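Flavoredoxin (Desulfovibrio vulgaris str. 'Miyazaki F', PDB 2D5M) binds flavin mononucleotide and probably carries electrons as a flavin-dependent redox protein of the flavin reductase-like family. Local coordinates at residues V141-S146 / N157-V162; P161-P166 / Y172-F177. All coordinates share one frame; numbering follows the deposited sequence.

Interaction 1: residues V141-S146 / N157-V162; sequences VKVDES and NKVDPV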
# COMPACT_ATOMS: atom_id res chain seq x y z
N VAL A 141 -3.34 -14.77 9.29
CA VAL A 141 -3.11 -14.73 7.84
C VAL A 141 -3.11 -16.18 7.34
O VAL A 141 -2.35 -17.01 7.84
CB VAL A 141 -1.77 -14.05 7.54
CG1 VAL A 141 -1.54 -14.09 6.02
CG2 VAL A 141 -1.70 -12.65 8.11
N LYS A 142 -3.98 -16.49 6.40
CA LYS A 142 -4.16 -17.80 5.84
C LYS A 142 -3.74 -17.80 4.38
O LYS A 142 -4.14 -16.93 3.62
CB LYS A 142 -5.64 -18.27 5.93
CG LYS A 142 -6.06 -18.68 7.34
CD LYS A 142 -7.41 -19.39 7.26
CE LYS A 142 -8.44 -18.74 8.13
NZ LYS A 142 -8.03 -18.69 9.56
N VAL A 143 -2.95 -18.79 4.02
CA VAL A 143 -2.42 -18.87 2.63
C VAL A 143 -2.58 -20.27 2.14
O VAL A 143 -2.31 -21.24 2.83
CB VAL A 143 -0.97 -18.41 2.61
CG1 VAL A 143 -0.40 -18.53 1.19
CG2 VAL A 143 -0.81 -16.98 3.11
N ASP A 144 -2.98 -20.43 0.90
CA ASP A 144 -3.04 -21.75 0.24
C ASP A 144 -1.69 -22.46 0.40
O ASP A 144 -0.61 -21.89 0.15
CB ASP A 144 -3.38 -21.56 -1.23
CG ASP A 144 -4.81 -21.28 -1.62
OD1 ASP A 144 -5.65 -21.40 -0.71
OD2 ASP A 144 -5.10 -20.94 -2.77
N GLU A 145 -1.76 -23.73 0.76
CA GLU A 145 -0.52 -24.49 0.93
C GLU A 145 0.34 -24.49 -0.34
O GLU A 145 1.56 -24.52 -0.24
CB GLU A 145 -0.82 -25.94 1.26
CG GLU A 145 -1.75 -26.17 2.44
CD GLU A 145 -2.17 -27.63 2.55
OE1 GLU A 145 -2.30 -28.02 3.72
OE2 GLU A 145 -2.36 -28.36 1.56
N SER A 146 -0.29 -24.49 -1.51
CA SER A 146 0.41 -24.55 -2.77
C SER A 146 1.26 -23.31 -3.00
O SER A 146 2.12 -23.37 -3.85
CB SER A 146 -0.63 -24.68 -3.90
OG SER A 146 -1.49 -23.53 -3.97
N ASN A 157 4.98 -14.76 -6.05
CA ASN A 157 4.61 -15.07 -7.44
C ASN A 157 3.58 -16.21 -7.54
O ASN A 157 2.84 -16.25 -8.53
CB ASN A 157 5.85 -15.44 -8.23
CG ASN A 157 6.77 -14.31 -8.52
OD1 ASN A 157 7.99 -14.45 -8.27
ND2 ASN A 157 6.25 -13.16 -9.01
N LYS A 158 3.54 -17.11 -6.56
CA LYS A 158 2.49 -18.12 -6.52
C LYS A 158 1.18 -17.54 -6.03
O LYS A 158 0.10 -17.83 -6.60
CB LYS A 158 2.91 -19.32 -5.65
CG LYS A 158 4.05 -20.11 -6.30
CD LYS A 158 4.53 -21.22 -5.39
CE LYS A 158 5.38 -22.27 -6.07
NZ LYS A 158 5.48 -23.46 -5.15
N VAL A 159 1.23 -16.70 -4.99
CA VAL A 159 0.04 -15.94 -4.59
C VAL A 159 -0.51 -15.15 -5.78
O VAL A 159 -1.72 -15.11 -6.06
CB VAL A 159 0.33 -15.05 -3.39
CG1 VAL A 159 -0.87 -14.19 -3.05
CG2 VAL A 159 0.70 -15.90 -2.18
N ASP A 160 0.40 -14.48 -6.47
CA ASP A 160 0.11 -13.75 -7.68
C ASP A 160 -0.91 -12.64 -7.46
O ASP A 160 -1.90 -12.52 -8.19
CB ASP A 160 -0.38 -14.74 -8.76
CG ASP A 160 -0.45 -14.13 -10.11
OD1 ASP A 160 -1.42 -14.43 -10.87
OD2 ASP A 160 0.48 -13.36 -10.48
N PRO A 161 -0.64 -11.76 -6.51
CA PRO A 161 -1.61 -10.71 -6.15
C PRO A 161 -1.71 -9.60 -7.20
O PRO A 161 -0.81 -9.36 -7.99
CB PRO A 161 -0.99 -10.13 -4.87
CG PRO A 161 0.49 -10.28 -5.07
CD PRO A 161 0.64 -11.60 -5.78
N VAL A 162 -2.85 -8.93 -7.20
CA VAL A 162 -3.08 -7.83 -8.12
C VAL A 162 -2.63 -6.52 -7.51
O VAL A 162 -2.86 -6.23 -6.33
CB VAL A 162 -4.56 -7.76 -8.50
CG1 VAL A 162 -4.92 -6.61 -9.41
CG2 VAL A 162 -5.08 -9.04 -9.13
O HOH W 1 3.28 -24.92 -6.16
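Val-143 touches Val-159 through methyl groups, and Ser-146 meets Lys-158 further along the chain. Val-143 lies near the end of strand 133-144. Its CG1 comes within 4.4 Å of CG2 of Val-159, the last residue of the short helix 156-159. This is a loose apolar contact between two buried side chains. Leu-148, Pro-154 and Met-116 also pack on Val-143, and Pro-115 packs on Val-159, so the pair is part of a larger apolar cluster. Asp-144 closes the strand, and its OD1 makes a salt bridge to Lys-2 of the second subunit. From Glu-145 the chain turns into a 3-10 segment. There the backbone O of Ser-146 meets the side chain of Lys-158. CG of Lys-158 sits anti to its own carbonyl carbon (chi1 -69°), and the rest of the chain is extended. This lays the aliphatic part alongside the Ser-146 carbonyl, with CD 3.6 Å from that O. No direct hydrogen bond joins the segments. A water bridges them instead: it donates to Ser-146 O at 3.0 Å and accepts from Lys-158 NZ at 2.8 Å. The bridge lies at the exposed margin of the contact, while the two valines are buried. The arrangement is plain packing of a short helix against the end of a sheet strand. It belongs to the FMN-binding beta-barrel fold of the flavin reductase-like family, at the dimer interface, where the sheet runs on into the second subunit.

Interaction 2: residues P161-P166 / Y172-F177; sequences PVIFAP and YAVGEF. With FMN (flavin mononucleotide), chain E.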
# COMPACT_ATOMS: atom_id res chain seq x y z
N PRO A 161 -0.64 -11.76 -6.51
CA PRO A 161 -1.61 -10.71 -6.15
C PRO A 161 -1.71 -9.60 -7.20
O PRO A 161 -0.81 -9.36 -7.99
CB PRO A 161 -0.99 -10.13 -4.87
CG PRO A 161 0.49 -10.28 -5.07
CD PRO A 161 0.64 -11.60 -5.78
N VAL A 162 -2.85 -8.93 -7.20
CA VAL A 162 -3.08 -7.83 -8.12
C VAL A 162 -2.63 -6.52 -7.51
O VAL A 162 -2.86 -6.23 -6.33
CB VAL A 162 -4.56 -7.76 -8.50
CG1 VAL A 162 -4.92 -6.61 -9.41
CG2 VAL A 162 -5.08 -9.04 -9.13
N ILE A 163 -2.04 -5.68 -8.33
CA ILE A 163 -1.64 -4.34 -8.06
C ILE A 163 -2.58 -3.35 -8.74
O ILE A 163 -2.88 -3.54 -9.92
CB ILE A 163 -0.18 -4.00 -8.53
CG1 ILE A 163 0.82 -4.95 -7.83
CG2 ILE A 163 0.25 -2.61 -8.39
CD1 ILE A 163 2.08 -4.99 -8.67
N PHE A 164 -3.02 -2.29 -8.07
CA PHE A 164 -3.81 -1.25 -8.67
C PHE A 164 -2.96 -0.02 -8.99
O PHE A 164 -2.17 0.43 -8.16
CB PHE A 164 -4.98 -0.87 -7.78
CG PHE A 164 -5.84 0.29 -8.21
CD1 PHE A 164 -6.50 0.24 -9.46
CD2 PHE A 164 -6.01 1.41 -7.46
CE1 PHE A 164 -7.32 1.25 -9.86
CE2 PHE A 164 -6.87 2.41 -7.82
CZ PHE A 164 -7.52 2.36 -9.04
N ALA A 165 -3.09 0.46 -10.23
CA ALA A 165 -2.48 1.71 -10.69
C ALA A 165 -3.57 2.78 -10.67
O ALA A 165 -4.45 2.77 -11.57
CB ALA A 165 -1.90 1.53 -12.08
N PRO A 166 -3.57 3.69 -9.69
CA PRO A 166 -4.63 4.67 -9.63
C PRO A 166 -4.54 5.72 -10.73
O PRO A 166 -3.47 5.93 -11.32
CB PRO A 166 -4.39 5.30 -8.24
CG PRO A 166 -2.92 5.19 -8.03
CD PRO A 166 -2.60 3.84 -8.60
N TYR A 172 -2.28 -4.62 -12.58
CA TYR A 172 -1.01 -5.23 -12.95
C TYR A 172 -0.70 -6.41 -12.06
O TYR A 172 -1.13 -6.48 -10.92
CB TYR A 172 0.15 -4.19 -12.86
CG TYR A 172 0.12 -3.24 -14.04
CD1 TYR A 172 0.96 -3.43 -15.10
CD2 TYR A 172 -0.76 -2.17 -14.09
CE1 TYR A 172 0.92 -2.58 -16.19
CE2 TYR A 172 -0.84 -1.34 -15.16
CZ TYR A 172 0.02 -1.54 -16.23
OH TYR A 172 -0.05 -0.70 -17.30
N ALA A 173 0.09 -7.38 -12.56
CA ALA A 173 0.67 -8.46 -11.81
C ALA A 173 1.99 -8.04 -11.17
O ALA A 173 2.60 -7.04 -11.58
CB ALA A 173 0.91 -9.68 -12.69
N VAL A 174 2.41 -8.80 -10.21
CA VAL A 174 3.76 -8.76 -9.66
C VAL A 174 4.69 -9.48 -10.62
O VAL A 174 4.37 -10.53 -11.16
CB VAL A 174 3.84 -9.39 -8.24
CG1 VAL A 174 5.27 -9.40 -7.74
CG2 VAL A 174 2.94 -8.66 -7.27
N GLY A 175 5.87 -8.88 -10.82
CA GLY A 175 6.92 -9.42 -11.64
C GLY A 175 8.00 -10.13 -10.90
O GLY A 175 7.76 -10.83 -9.91
N GLU A 176 9.21 -9.98 -11.38
CA GLU A 176 10.31 -10.81 -10.89
C GLU A 176 10.94 -10.29 -9.60
O GLU A 176 10.93 -9.11 -9.28
CB GLU A 176 11.40 -10.95 -11.97
CG GLU A 176 11.89 -9.53 -12.25
CD GLU A 176 11.32 -8.99 -13.57
OE1 GLU A 176 12.22 -8.68 -14.40
OE2 GLU A 176 10.06 -8.88 -13.71
N PHE A 177 11.52 -11.26 -8.89
CA PHE A 177 12.36 -10.96 -7.75
C PHE A 177 13.51 -10.04 -8.16
O PHE A 177 14.17 -10.26 -9.18
CB PHE A 177 12.91 -12.29 -7.19
CG PHE A 177 13.95 -12.11 -6.12
CD1 PHE A 177 15.31 -12.18 -6.44
CD2 PHE A 177 13.60 -11.88 -4.79
CE1 PHE A 177 16.26 -12.02 -5.48
CE2 PHE A 177 14.58 -11.71 -3.85
CZ PHE A 177 15.89 -11.79 -4.20
N1 FMN E . -13.97 2.50 -1.84
C2 FMN E . -13.56 2.90 -0.60
O2 FMN E . -14.36 3.39 0.20
N3 FMN E . -12.21 2.79 -0.28
C4 FMN E . -11.22 2.33 -1.13
O4 FMN E . -10.03 2.27 -0.75
C4A FMN E . -11.65 1.96 -2.43
N5 FMN E . -10.72 1.55 -3.34
C5A FMN E . -11.22 1.05 -4.52
C6 FMN E . -10.28 0.58 -5.48
C7 FMN E . -10.65 0.02 -6.68
C7M FMN E . -9.64 -0.43 -7.72
C8 FMN E . -12.07 -0.13 -6.93
C8M FMN E . -12.52 -0.83 -8.21
C9 FMN E . -12.99 0.39 -6.04
C9A FMN E . -12.60 0.96 -4.84
N10 FMN E . -13.50 1.53 -3.91
C10 FMN E . -13.05 1.97 -2.69
C1' FMN E . -14.96 1.57 -4.22
C2' FMN E . -15.74 0.47 -3.50
O2' FMN E . -15.14 -0.82 -3.65
C3' FMN E . -17.15 0.43 -4.10
O3' FMN E . -17.82 1.65 -3.70
C4' FMN E . -17.97 -0.78 -3.68
O4' FMN E . -19.09 -0.84 -4.61
C5' FMN E . -18.49 -0.73 -2.29
O5' FMN E . -19.27 -1.94 -2.05
P FMN E . -20.27 -2.05 -0.79
O1P FMN E . -21.30 -0.92 -0.91
O2P FMN E . -19.51 -1.95 0.50
O3P FMN E . -20.87 -3.42 -1.05
O HOH W 2 0.91 -10.96 -9.25
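A beta hairpin formed by strands 162-165 and 170-180 holds this contact, within the FMN-binding fold of the flavin reductase-like family. Ile-163 and Tyr-172 form its antiparallel hydrogen-bonded pair. Ile-163 N donates to Tyr-172 O at 2.9 Å, and Tyr-172 N returns a bond of 2.9 Å to Ile-163 O. Both are close to straight, at 167° and 164°. The axes of the two short strand segments approach to 4.9 Å. Their N-to-C directions differ by 122°, well short of antiparallel. On the face carrying Ile-163 and Tyr-172, their CB atoms stand 4.3 Å apart. CB of Ala-165 approaches CE2 of the Tyr-172 ring obliquely. The hydroxyl of that ring is hydrogen-bonded to Glu-170. Towards the other end, Val-174 packs against both Pro-161 and Ile-163. One methyl of Val-174, CG2, is turned toward the proline and lies 3.7 Å from CG of Pro-161. CD1 of Ile-163 lies near the same methyl. A water accepts from Val-174 N and lies 2.7 Å from Pro-161 O, to which it probably donates. The hairpin also meets the second subunit. Ile-163 packs on Ile-163 of that subunit, and Tyr-172 and Phe-177 pair with one of its strands. CB of Phe-164 points away from residues 172-177, and Phe-164 belongs to the flavin pocket. Pro-166 N lies over the opposite face of the Phe-164 ring from the flavin. The C7M methyl of FMN sits over the ring centre, 3.6 Å from CE1 of Phe-164.

Overall arrangement
Interactions 1 and 2 lie one after the other along the chain, with centres about 14 Å apart. They share Pro-161 and Val-162, where the chain passes from helix 156-159 into strand 162-165. A side-chain-to-backbone contact also links them: Asn-157 ND2 lies 2.9 Å from Gly-175 O, a probable hydrogen bond. Both contacts reach the same antiparallel sheet and both touch the second subunit. Interaction 2 supplies Phe-164 to the FMN pocket. On the interaction 1 side, the Lys-158 side chain is about 7 Å from a bound zinc ion.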